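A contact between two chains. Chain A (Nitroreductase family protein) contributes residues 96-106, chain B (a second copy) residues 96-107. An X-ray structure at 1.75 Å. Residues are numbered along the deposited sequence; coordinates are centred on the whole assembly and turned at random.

Chain A (96-106) GKEIYLIDTAI
Chain B 96-107: GKEIYLIDTAIA

Two copies of the same segment meet with near twofold symmetry. A:Gly96 and B:Gly96 lie outside strand and helix, with positive phi (78/19 in chain A, 75/13 in chain B). Residues 97-98 are extended, with phi/psi near -130/137 and then -75/103. A helix follows from residue 99 and runs past the end of each stretch. A:Glu98 and B:Glu98 are the N-cap residues. A weak bond closes the first turn, from A:Leu101 N to A:Glu98 O at 3.1 Å and from B:Leu101 N to B:Glu98 O at 3.0 Å. Regular helical bonds come next, such as A:Ala105 N to A:Leu101 O and B:Ala105 N to B:Leu101 O, both 3.0 Å.

The helices run in broadly the same direction. Their axes cross at -40° and approach to 8.1 Å, with the small A:Ala105 and B:Ala105 packed between them. The register is reciprocal. A:Ile102 CA lies 5.2 Å from B:Ala105 CA, A:Ala105 CA lies 5.4 Å from B:Ile102 CA, and A:Ile106 CA lies 5.6 Å from B:Ile106 CA.

A:Ala105 and B:Ala105 point toward the partner. The two methyls touch, A:Ala105 CB to B:Ala105 CB at 3.9 Å. Each methyl also presses on the backbone of the opposing helix: B:Ala105 CB is 3.4 Å from A:Ile102 O, and A:Ala105 CB is 3.6 Å from B:Ile102 O. The bump is thus one methyl, and the hollow for A:Ala105 is bordered by B:Ile102, B:Ala105 and B:Ile106, with the same arrangement in reverse. A:Ile102 CG2 to B:Ala105 CB and B:Ile102 CG2 to A:Ala105 CB are both 3.9 Å. A:Ile106 and B:Ile106 point sideways, and A:Ile106 CG1 reaches B:Ala105 CB at 4.2 Å. A:Ile102, B:Ile102, A:Ile106 and B:Ile106 are all m,t.

One turn earlier, A:Leu101 and B:Leu101 are the larger bumps. They also point toward the partner, are m,t, and have the largest covered areas here. The two side chains meet at their bases, A:Leu101 CB to B:Leu101 CB at 4.3 Å. Their tips pass on to different neighbours. A:Leu101 CD2 lies 4.1 Å from B:Ile102 CD1 and 4.0 Å from B:Lys97 CG. A:Leu101 CD1 lies 3.3 Å from B:Glu98 OE1. A:Leu101 therefore fills a pocket made by B:Lys97, B:Glu98 and B:Ile102. B:Leu101 does the same, with B:Leu101 CD2 4.0 Å from A:Ile102 CD1. A:Lys97 and B:Lys97 lend their aliphatic parts to these pockets while their ends lead away; each NZ is bonded elsewhere in the structure.

At the N-terminal ends the glutamates face each other. A:Glu98 OE2 and B:Glu98 OE2 are 2.5 Å apart, so one acid group probably carries a proton; which one is open. Both side chains have chi1 m and chi2 near 98°.

A:Tyr100 and B:Tyr100 (chi1 p) start away from the partner. A:Thr104 and B:Thr104 (chi1 m) have no contact across; A:Thr104 OG1 donates to A:Tyr100 O and B:Thr104 OG1 to B:Tyr100 O, both at 2.7 Å. The stretches bury 590 Å² together, mostly through apolar packing.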

# COMPACT_ATOMS: atom_id res chain seq x y z
N GLY A 96 -11.84 7.00 -11.96
CA GLY A 96 -12.94 6.56 -11.09
C GLY A 96 -12.49 6.10 -9.72
O GLY A 96 -13.24 5.38 -9.03
N LYS A 97 -11.28 6.49 -9.32
CA LYS A 97 -10.64 6.02 -8.09
C LYS A 97 -10.11 7.20 -7.28
O LYS A 97 -9.48 8.11 -7.82
CB LYS A 97 -9.46 5.07 -8.35
CG LYS A 97 -9.81 3.78 -9.09
CD LYS A 97 -8.58 3.06 -9.63
CE LYS A 97 -7.81 3.94 -10.65
NZ LYS A 97 -7.19 3.16 -11.77
N GLU A 98 -10.33 7.16 -5.96
CA GLU A 98 -9.80 8.19 -5.07
C GLU A 98 -8.33 7.96 -4.83
O GLU A 98 -7.93 7.07 -4.07
CB GLU A 98 -10.54 8.20 -3.75
CG GLU A 98 -12.00 8.60 -3.90
CD GLU A 98 -12.93 7.39 -3.96
OE1 GLU A 98 -12.62 6.37 -4.64
OE2 GLU A 98 -14.00 7.47 -3.32
N ILE A 99 -7.52 8.78 -5.50
CA ILE A 99 -6.07 8.70 -5.41
C ILE A 99 -5.55 8.74 -4.00
O ILE A 99 -4.60 8.04 -3.68
CB ILE A 99 -5.39 9.77 -6.29
CG1 ILE A 99 -5.25 9.21 -7.69
CG2 ILE A 99 -3.99 10.22 -5.73
CD1 ILE A 99 -4.59 7.79 -7.79
N TYR A 100 -6.18 9.56 -3.17
CA TYR A 100 -5.76 9.71 -1.79
C TYR A 100 -5.77 8.36 -1.01
O TYR A 100 -4.87 8.09 -0.19
CB TYR A 100 -6.60 10.83 -1.08
CG TYR A 100 -7.91 10.38 -0.43
CD1 TYR A 100 -7.91 9.85 0.88
CD2 TYR A 100 -9.12 10.51 -1.08
CE1 TYR A 100 -9.10 9.43 1.50
CE2 TYR A 100 -10.32 10.10 -0.48
CZ TYR A 100 -10.31 9.55 0.81
OH TYR A 100 -11.48 9.15 1.39
N LEU A 101 -6.77 7.51 -1.25
CA LEU A 101 -6.84 6.22 -0.56
C LEU A 101 -5.69 5.31 -1.00
O LEU A 101 -5.03 4.72 -0.15
CB LEU A 101 -8.19 5.52 -0.76
CG LEU A 101 -9.35 6.17 -0.00
CD1 LEU A 101 -10.69 5.61 -0.49
CD2 LEU A 101 -9.18 6.04 1.53
N ILE A 102 -5.43 5.25 -2.31
CA ILE A 102 -4.35 4.45 -2.83
C ILE A 102 -3.03 4.90 -2.25
O ILE A 102 -2.27 4.09 -1.65
CB ILE A 102 -4.33 4.48 -4.38
CG1 ILE A 102 -5.58 3.76 -4.94
CG2 ILE A 102 -2.97 3.86 -4.90
CD1 ILE A 102 -5.90 4.09 -6.43
N ASP A 103 -2.76 6.21 -2.37
CA ASP A 103 -1.46 6.80 -1.98
C ASP A 103 -1.21 6.75 -0.48
O ASP A 103 -0.11 6.36 -0.05
CB ASP A 103 -1.30 8.20 -2.58
CG ASP A 103 -1.01 8.11 -4.10
OD1 ASP A 103 -0.90 6.99 -4.58
OD2 ASP A 103 -0.91 9.08 -4.78
N THR A 104 -2.24 7.05 0.30
CA THR A 104 -2.11 6.99 1.75
C THR A 104 -1.88 5.53 2.22
O THR A 104 -1.04 5.26 3.10
CB THR A 104 -3.30 7.66 2.46
OG1 THR A 104 -3.44 9.00 1.97
CG2 THR A 104 -3.07 7.74 4.01
N ALA A 105 -2.58 4.58 1.60
CA ALA A 105 -2.43 3.15 1.94
C ALA A 105 -1.01 2.63 1.67
O ALA A 105 -0.42 1.89 2.49
CB ALA A 105 -3.48 2.26 1.17
N ILE A 106 -0.47 3.01 0.52
CA ILE A 106 0.94 2.73 0.13
C ILE A 106 1.88 3.20 1.23
O ILE A 106 2.64 2.40 1.79
CB ILE A 106 1.31 3.37 -1.23
CG1 ILE A 106 0.54 2.75 -2.40
CG2 ILE A 106 2.81 3.16 -1.56
CD1 ILE A 106 0.77 3.55 -3.72
N GLY B 96 -16.74 5.40 5.45
CA GLY B 96 -16.71 6.29 4.28
C GLY B 96 -15.59 6.09 3.28
O GLY B 96 -15.39 6.95 2.41
N LYS B 97 -14.88 4.97 3.36
CA LYS B 97 -13.75 4.68 2.49
C LYS B 97 -13.97 3.34 1.78
O LYS B 97 -14.41 2.37 2.39
CB LYS B 97 -12.46 4.55 3.30
CG LYS B 97 -12.15 5.74 4.21
CD LYS B 97 -11.06 5.43 5.26
CE LYS B 97 -11.54 4.47 6.36
NZ LYS B 97 -11.00 4.82 7.72
N GLU B 98 -13.65 3.31 0.49
CA GLU B 98 -13.65 2.07 -0.28
C GLU B 98 -12.48 1.18 0.10
O GLU B 98 -11.34 1.38 -0.33
CB GLU B 98 -13.60 2.34 -1.78
CG GLU B 98 -14.80 3.10 -2.25
CD GLU B 98 -14.50 4.58 -2.37
OE1 GLU B 98 -13.75 5.14 -1.52
OE2 GLU B 98 -15.03 5.17 -3.34
N ILE B 99 -12.79 0.16 0.89
CA ILE B 99 -11.78 -0.73 1.45
C ILE B 99 -10.93 -1.40 0.37
O ILE B 99 -9.73 -1.59 0.55
CB ILE B 99 -12.42 -1.78 2.40
CG1 ILE B 99 -12.39 -1.24 3.81
CG2 ILE B 99 -11.64 -3.13 2.43
CD1 ILE B 99 -10.99 -0.85 4.27
N TYR B 100 -11.58 -1.73 -0.74
CA TYR B 100 -10.90 -2.39 -1.86
C TYR B 100 -9.71 -1.56 -2.41
O TYR B 100 -8.71 -2.14 -2.80
CB TYR B 100 -11.88 -2.73 -2.99
CG TYR B 100 -12.14 -1.63 -4.00
CD1 TYR B 100 -11.32 -1.48 -5.13
CD2 TYR B 100 -13.23 -0.79 -3.87
CE1 TYR B 100 -11.57 -0.50 -6.07
CE2 TYR B 100 -13.48 0.22 -4.79
CZ TYR B 100 -12.64 0.37 -5.90
OH TYR B 100 -12.87 1.33 -6.85
N LEU B 101 -9.84 -0.24 -2.43
CA LEU B 101 -8.76 0.63 -2.86
C LEU B 101 -7.58 0.56 -1.88
O LEU B 101 -6.43 0.37 -2.29
CB LEU B 101 -9.23 2.07 -3.06
CG LEU B 101 -10.03 2.27 -4.35
CD1 LEU B 101 -10.69 3.66 -4.38
CD2 LEU B 101 -9.17 1.97 -5.63
N ILE B 102 -7.88 0.64 -0.58
CA ILE B 102 -6.84 0.53 0.42
C ILE B 102 -6.10 -0.82 0.33
O ILE B 102 -4.88 -0.88 0.25
CB ILE B 102 -7.42 0.69 1.85
CG1 ILE B 102 -7.95 2.13 2.03
CG2 ILE B 102 -6.33 0.27 2.90
CD1 ILE B 102 -8.65 2.43 3.39
N ASP B 103 -6.88 -1.90 0.32
CA ASP B 103 -6.33 -3.24 0.40
C ASP B 103 -5.57 -3.63 -0.86
O ASP B 103 -4.48 -4.21 -0.80
CB ASP B 103 -7.43 -4.21 0.73
CG ASP B 103 -7.79 -4.18 2.23
OD1 ASP B 103 -7.17 -3.42 3.00
OD2 ASP B 103 -8.70 -4.88 2.62
N THR B 104 -6.12 -3.25 -2.00
CA THR B 104 -5.43 -3.55 -3.27
C THR B 104 -4.15 -2.70 -3.36
O THR B 104 -3.13 -3.21 -3.85
CB THR B 104 -6.37 -3.34 -4.50
OG1 THR B 104 -7.59 -4.05 -4.29
CG2 THR B 104 -5.72 -3.81 -5.82
N ALA B 105 -4.17 -1.43 -2.89
CA ALA B 105 -2.93 -0.58 -2.91
C ALA B 105 -1.80 -1.21 -2.07
O ALA B 105 -0.61 -1.26 -2.49
CB ALA B 105 -3.21 0.89 -2.42
N ILE B 106 -2.18 -1.70 -0.91
CA ILE B 106 -1.26 -2.37 0.04
C ILE B 106 -0.59 -3.51 -0.70
O ILE B 106 0.64 -3.62 -0.75
CB ILE B 106 -2.00 -2.90 1.32
CG1 ILE B 106 -2.52 -1.77 2.21
CG2 ILE B 106 -1.05 -3.77 2.21
CD1 ILE B 106 -3.44 -2.25 3.38
N ALA B 107 -1.40 -4.39 -1.31
CA ALA B 107 -0.87 -5.59 -1.97
C ALA B 107 -0.01 -5.26 -3.19
O ALA B 107 1.05 -5.86 -3.40
CB ALA B 107 -2.03 -6.59 -2.36